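Local coordinates for protein response regulator aspartate phosphatase I (Bacillus subtilis subsp. subtilis, PDB 4I1A) that dephosphorylates the sporulation phosphotransferase Spo0F and activates excision and transfer of the mobile element ICEBs1 by causing inactivation of its repressor ImmR, at residues Y106-M111 with A125-A129; F147-Y151 with R185-I189. The contacts are given in a common frame with arbitrary orientation. Residues are numbered along the deposited sequence.

Overall arrangement
Both contacts join helices of this all-helical chain; helix 139-155, which packs on the hairpin of interaction 1, is itself a partner in interaction 2. Interaction 1 pairs helices 102-115 and 119-129 as an antiparallel hairpin, its centre about 26 Å from the centre of the chain; interaction 2 pairs roughly parallel segments of helices 139-155 and 180-196, its centre about 13 Å from that of the chain. The antiparallel pair packs tightly through glycine and alanine with CH-pi contacts, whereas the other pair is spaced by Phe147, Tyr151 and Ile189. Each is partly buried, and neither has a hydrogen bond across it. With centres about 16 Å apart they touch, Met111 CE lying 3.5 Å from Lys148 CG.

Interaction 1: Y106-M111 with A125-A129; sequences YFFKGM and AYRIA
Two helical segments, 106-111 and 125-129, run almost antiparallel as a helical hairpin. Their axes come within 8.0 Å at a signed crossing angle of -157°. The register pairs Tyr106 with Ala129 (CA to CA 5.2 Å) and Gly110 with Ala125 (CA to CA 5.1 Å), one helical turn apart on each side. Such close spacing depends on small residues: a CB on Gly110 would collide with the Tyr126 ring, and Ala125 fits its CB 3.7 Å from Tyr106 O and 4.0 Å from Gly110 N.

CH-pi contacts come next. Tyr106, with chi1 m, lays its ring under Ile128, which with chi1 p and chi2 t puts CD1 3.3 Å from the centroid of the Tyr106 ring and almost on the ring normal. Tyr126, also m at chi1, swings its ring back to the first helix, so that Gly110 CA lies over its face, 4.1 Å from the centroid of the Tyr126 ring.

Apolar contacts fill the remainder. Tyr106 CB meets Ala129 CB at 3.8 Å, and Phe107, chi1 t, brings CD1 to 3.7 Å from Tyr126 CE1, which lies at the edge of the Phe107 ring. The Tyr126 hydroxyl makes a van der Waals contact, its OH 3.5 Å from Met111 CG. No hydrogen bond crosses the interface.

The antiparallel hairpin is built as in TPR units. The next helix, 139-155, packs against the pair: Lys148 touches Met111 and Tyr126, Val152 also meets Tyr126, and Phe145 stacks edge-to-face on Phe107.

Interaction 2: F147-Y151 with R185-I189; sequences FKVSY and RCQFI
In a tetratricopeptide array, the first helices of successive repeats line up roughly parallel, and this contact fits that pattern: segment 147-151 belongs to helix 139-155 and segment 185-189 to helix 180-196, with helix 159-173 between them in sequence. Predicted repeats TPR 2 and TPR 3 are thereby joined. Both segments are helical, their axes 10.6 Å apart at closest approach and crossing at 28°. Phe147 stands opposite Cys186 (CA to CA 6.7 Å) and Tyr151 opposite Ile189 (CA to CA 7.2 Å); at this spacing side chains, not backbones, make the contact.

Phe147 and Ile189 bridge the helices in about equal measure. With chi1 t and chi2 near 84°, the Phe147 ring reaches across to place CE1 3.7 Å from Arg185 CB and 4.0 Å from Ile189 CG1. Cys186, chi1 m, sets its SG at the ring edge, 3.5 Å from Phe147 CD1 and 4.8 Å from the centroid of the Phe147 ring, a sulfur-aromatic contact. Ile189, m at both chi angles, points into the gap: its CD1 lies at the edge of the Tyr151 ring, 3.7 Å from Tyr151 CD1, while its CG2 is 3.8 Å from Ser150 OG. Ser150, chi1 p, donates a hydrogen bond to Phe147 O (OG to O 2.7 Å), which satisfies the hydroxyl within its own helix while Ile189 CG2 packs on it.

Helix 159-173 touches both partners, Tyr165 meeting Ser150, Phe173 meeting Cys186 and Ser162 meeting Ile189. Further along the array, helices 200-215 and 220-236 pack on Phe188, while helix 102-115 reaches Lys148.

Interaction 1: Y106-M111 with A125-A129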
loop_
_atom_site.group_PDB
_atom_site.type_symbol
_atom_site.label_atom_id
_atom_site.label_comp_id
_atom_site.label_asym_id
_atom_site.label_seq_id
_atom_site.Cartn_x
_atom_site.Cartn_y
_atom_site.Cartn_z
ATOM N N TYR A 106 20.659 -17.059 -13.661
ATOM C CA TYR A 106 20.709 -16.378 -12.372
ATOM C C TYR A 106 19.508 -15.449 -12.181
ATOM O O TYR A 106 19.001 -15.301 -11.069
ATOM C CB TYR A 106 22.022 -15.605 -12.216
ATOM C CG TYR A 106 23.234 -16.490 -12.008
ATOM C CD1 TYR A 106 23.145 -17.665 -11.266
ATOM C CD2 TYR A 106 24.463 -16.159 -12.563
ATOM C CE1 TYR A 106 24.248 -18.482 -11.078
ATOM C CE2 TYR A 106 25.573 -16.968 -12.380
ATOM C CZ TYR A 106 25.461 -18.129 -11.636
ATOM O OH TYR A 106 26.563 -18.942 -11.446
ATOM N N PHE A 107 19.054 -14.835 -13.270
ATOM C CA PHE A 107 17.902 -13.942 -13.223
ATOM C C PHE A 107 16.656 -14.725 -12.839
ATOM O O PHE A 107 15.998 -14.413 -11.844
ATOM C CB PHE A 107 17.692 -13.266 -14.581
ATOM C CG PHE A 107 16.679 -12.146 -14.567
ATOM C CD1 PHE A 107 16.317 -11.525 -13.385
ATOM C CD2 PHE A 107 16.087 -11.719 -15.745
ATOM C CE1 PHE A 107 15.381 -10.493 -13.373
ATOM C CE2 PHE A 107 15.152 -10.688 -15.742
ATOM C CZ PHE A 107 14.801 -10.077 -14.553
ATOM N N PHE A 108 16.341 -15.742 -13.638
ATOM C CA PHE A 108 15.162 -16.570 -13.406
ATOM C C PHE A 108 15.186 -17.160 -11.993
ATOM O O PHE A 108 14.168 -17.170 -11.298
ATOM C CB PHE A 108 15.067 -17.680 -14.460
ATOM C CG PHE A 108 15.025 -17.175 -15.886
ATOM C CD1 PHE A 108 14.601 -15.883 -16.174
ATOM C CD2 PHE A 108 15.412 -17.998 -16.939
ATOM C CE1 PHE A 108 14.567 -15.421 -17.483
ATOM C CE2 PHE A 108 15.378 -17.539 -18.247
ATOM C CZ PHE A 108 14.955 -16.250 -18.519
ATOM N N LYS A 109 16.360 -17.626 -11.576
ATOM C CA LYS A 109 16.567 -18.170 -10.235
ATOM C C LYS A 109 16.166 -17.166 -9.142
ATOM O O LYS A 109 15.561 -17.539 -8.133
ATOM C CB LYS A 109 18.035 -18.587 -10.062
ATOM C CG LYS A 109 18.313 -19.450 -8.838
ATOM C CD LYS A 109 19.814 -19.494 -8.519
ATOM C CE LYS A 109 20.090 -19.937 -7.071
ATOM N NZ LYS A 109 21.544 -19.793 -6.670
ATOM N N GLY A 110 16.501 -15.895 -9.353
ATOM C CA GLY A 110 16.153 -14.842 -8.414
ATOM C C GLY A 110 14.653 -14.667 -8.282
ATOM O O GLY A 110 14.122 -14.580 -7.175
ATOM N N MET A 111 13.974 -14.608 -9.423
ATOM C CA MET A 111 12.522 -14.539 -9.460
ATOM C C MET A 111 11.939 -15.794 -8.837
ATOM O O MET A 111 10.883 -15.765 -8.206
ATOM C CB MET A 111 12.054 -14.480 -10.900
ATOM C CG MET A 111 12.273 -13.164 -11.596
ATOM S SD MET A 111 11.776 -13.414 -13.309
ATOM C CE MET A 111 11.590 -11.732 -13.873
ATOM N N ALA A 125 21.113 -14.058 -5.858
ATOM C CA ALA A 125 21.144 -14.491 -7.249
ATOM C C ALA A 125 21.114 -13.293 -8.194
ATOM O O ALA A 125 21.828 -13.257 -9.197
ATOM C CB ALA A 125 19.983 -15.428 -7.531
ATOM N N TYR A 126 20.280 -12.315 -7.861
ATOM C CA TYR A 126 20.232 -11.059 -8.593
ATOM C C TYR A 126 21.592 -10.354 -8.597
ATOM O O TYR A 126 21.969 -9.737 -9.594
ATOM C CB TYR A 126 19.194 -10.130 -7.968
ATOM C CG TYR A 126 17.746 -10.475 -8.248
ATOM C CD1 TYR A 126 17.372 -11.157 -9.405
ATOM C CD2 TYR A 126 16.745 -10.097 -7.357
ATOM C CE1 TYR A 126 16.041 -11.460 -9.659
ATOM C CE2 TYR A 126 15.422 -10.394 -7.601
ATOM C CZ TYR A 126 15.069 -11.074 -8.750
ATOM O OH TYR A 126 13.744 -11.366 -8.983
ATOM N N ARG A 127 22.323 -10.442 -7.486
ATOM C CA ARG A 127 23.594 -9.730 -7.357
ATOM C C ARG A 127 24.627 -10.207 -8.378
ATOM O O ARG A 127 25.471 -9.425 -8.835
ATOM C CB ARG A 127 24.162 -9.823 -5.931
ATOM C CG ARG A 127 23.539 -8.857 -4.911
ATOM C CD ARG A 127 24.467 -8.639 -3.699
ATOM N NE ARG A 127 23.740 -8.189 -2.509
ATOM C CZ ARG A 127 23.356 -6.934 -2.289
ATOM N NH1 ARG A 127 23.623 -5.987 -3.178
ATOM N NH2 ARG A 127 22.695 -6.625 -1.181
ATOM N N ILE A 128 24.555 -11.484 -8.747
ATOM C CA ILE A 128 25.480 -12.008 -9.746
ATOM C C ILE A 128 24.921 -11.856 -11.155
ATOM O O ILE A 128 25.673 -11.658 -12.109
ATOM C CB ILE A 128 25.901 -13.463 -9.461
ATOM C CG1 ILE A 128 24.714 -14.414 -9.546
ATOM C CG2 ILE A 128 26.552 -13.570 -8.082
ATOM C CD1 ILE A 128 25.034 -15.792 -9.014
ATOM N N ALA A 129 23.598 -11.934 -11.279
ATOM C CA ALA A 129 22.936 -11.676 -12.550
ATOM C C ALA A 129 23.276 -10.264 -13.021
ATOM O O ALA A 129 23.488 -10.024 -14.212
ATOM C CB ALA A 129 21.441 -11.843 -12.406
#

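Interaction 2: F147-Y151 with R185-I189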
loop_
_atom_site.group_PDB
_atom_site.type_symbol
_atom_site.label_atom_id
_atom_site.label_comp_id
_atom_site.label_asym_id
_atom_site.label_seq_id
_atom_site.Cartn_x
_atom_site.Cartn_y
_atom_site.Cartn_z
ATOM N N PHE A 147 13.654 -3.631 -12.526
ATOM C CA PHE A 147 12.332 -3.614 -11.917
ATOM C C PHE A 147 12.198 -4.714 -10.878
ATOM O O PHE A 147 11.775 -4.467 -9.750
ATOM C CB PHE A 147 11.228 -3.759 -12.962
ATOM C CG PHE A 147 9.844 -3.765 -12.366
ATOM C CD1 PHE A 147 9.195 -2.572 -12.082
ATOM C CD2 PHE A 147 9.200 -4.958 -12.065
ATOM C CE1 PHE A 147 7.926 -2.569 -11.521
ATOM C CE2 PHE A 147 7.933 -4.962 -11.502
ATOM C CZ PHE A 147 7.294 -3.766 -11.230
ATOM N N LYS A 148 12.564 -5.932 -11.261
ATOM C CA LYS A 148 12.496 -7.067 -10.346
ATOM C C LYS A 148 13.336 -6.844 -9.094
ATOM O O LYS A 148 12.889 -7.130 -7.986
ATOM C CB LYS A 148 12.932 -8.344 -11.059
ATOM C CG LYS A 148 12.022 -8.708 -12.209
ATOM C CD LYS A 148 10.593 -8.953 -11.726
ATOM C CE LYS A 148 9.615 -9.022 -12.905
ATOM N NZ LYS A 148 8.313 -9.661 -12.538
ATOM N N VAL A 149 14.549 -6.327 -9.276
ATOM C CA VAL A 149 15.436 -6.054 -8.150
ATOM C C VAL A 149 14.835 -5.015 -7.200
ATOM O O VAL A 149 14.881 -5.187 -5.980
ATOM C CB VAL A 149 16.849 -5.609 -8.614
ATOM C CG1 VAL A 149 17.696 -5.192 -7.425
ATOM C CG2 VAL A 149 17.539 -6.732 -9.373
ATOM N N SER A 150 14.267 -3.944 -7.757
ATOM C CA SER A 150 13.651 -2.911 -6.924
ATOM C C SER A 150 12.532 -3.517 -6.111
ATOM O O SER A 150 12.322 -3.141 -4.961
ATOM C CB SER A 150 13.115 -1.748 -7.758
ATOM O OG SER A 150 11.933 -2.107 -8.443
ATOM N N TYR A 151 11.833 -4.477 -6.712
ATOM C CA TYR A 151 10.680 -5.105 -6.081
ATOM C C TYR A 151 11.042 -5.966 -4.865
ATOM O O TYR A 151 10.393 -5.870 -3.824
ATOM C CB TYR A 151 9.900 -5.923 -7.105
ATOM C CG TYR A 151 8.517 -6.300 -6.639
ATOM C CD1 TYR A 151 7.481 -5.373 -6.657
ATOM C CD2 TYR A 151 8.245 -7.579 -6.171
ATOM C CE1 TYR A 151 6.208 -5.714 -6.222
ATOM C CE2 TYR A 151 6.978 -7.928 -5.736
ATOM C CZ TYR A 151 5.962 -6.993 -5.763
ATOM O OH TYR A 151 4.701 -7.346 -5.331
ATOM N N ARG A 185 4.034 0.926 -13.243
ATOM C CA ARG A 185 4.429 0.054 -12.140
ATOM C C ARG A 185 5.720 0.515 -11.464
ATOM O O ARG A 185 5.806 0.504 -10.227
ATOM C CB ARG A 185 4.547 -1.396 -12.607
ATOM C CG ARG A 185 3.217 -2.019 -13.006
ATOM C CD ARG A 185 3.405 -3.460 -13.448
ATOM N NE ARG A 185 2.145 -4.074 -13.856
ATOM C CZ ARG A 185 2.052 -5.211 -14.537
ATOM N NH1 ARG A 185 3.152 -5.859 -14.897
ATOM N NH2 ARG A 185 0.859 -5.696 -14.863
ATOM N N CYS A 186 6.706 0.930 -12.269
ATOM C CA CYS A 186 7.958 1.491 -11.739
ATOM C C CYS A 186 7.675 2.691 -10.854
ATOM O O CYS A 186 8.198 2.791 -9.739
ATOM C CB CYS A 186 8.903 1.910 -12.867
ATOM S SG CYS A 186 9.741 0.537 -13.663
ATOM N N GLN A 187 6.826 3.587 -11.354
ATOM C CA GLN A 187 6.364 4.731 -10.577
ATOM C C GLN A 187 5.647 4.329 -9.277
ATOM O O GLN A 187 5.791 5.012 -8.268
ATOM C CB GLN A 187 5.461 5.632 -11.428
ATOM C CG GLN A 187 6.144 6.263 -12.629
ATOM C CD GLN A 187 5.163 7.015 -13.522
ATOM O OE1 GLN A 187 3.983 6.663 -13.599
ATOM N NE2 GLN A 187 5.643 8.061 -14.185
ATOM N N PHE A 188 4.884 3.233 -9.294
ATOM C CA PHE A 188 4.241 2.757 -8.063
ATOM C C PHE A 188 5.296 2.373 -7.046
ATOM O O PHE A 188 5.138 2.633 -5.860
ATOM C CB PHE A 188 3.307 1.546 -8.298
ATOM C CG PHE A 188 1.958 1.895 -8.889
ATOM C CD1 PHE A 188 1.675 3.181 -9.330
ATOM C CD2 PHE A 188 0.976 0.924 -9.018
ATOM C CE1 PHE A 188 0.428 3.501 -9.896
ATOM C CE2 PHE A 188 -0.275 1.230 -9.580
ATOM C CZ PHE A 188 -0.550 2.524 -10.019
ATOM N N ILE A 189 6.364 1.727 -7.505
ATOM C CA ILE A 189 7.435 1.327 -6.593
ATOM C C ILE A 189 8.080 2.571 -5.980
ATOM O O ILE A 189 8.281 2.636 -4.765
ATOM C CB ILE A 189 8.516 0.472 -7.296
ATOM C CG1 ILE A 189 7.886 -0.737 -7.986
ATOM C CG2 ILE A 189 9.570 0.006 -6.299
ATOM C CD1 ILE A 189 7.314 -1.743 -7.028
#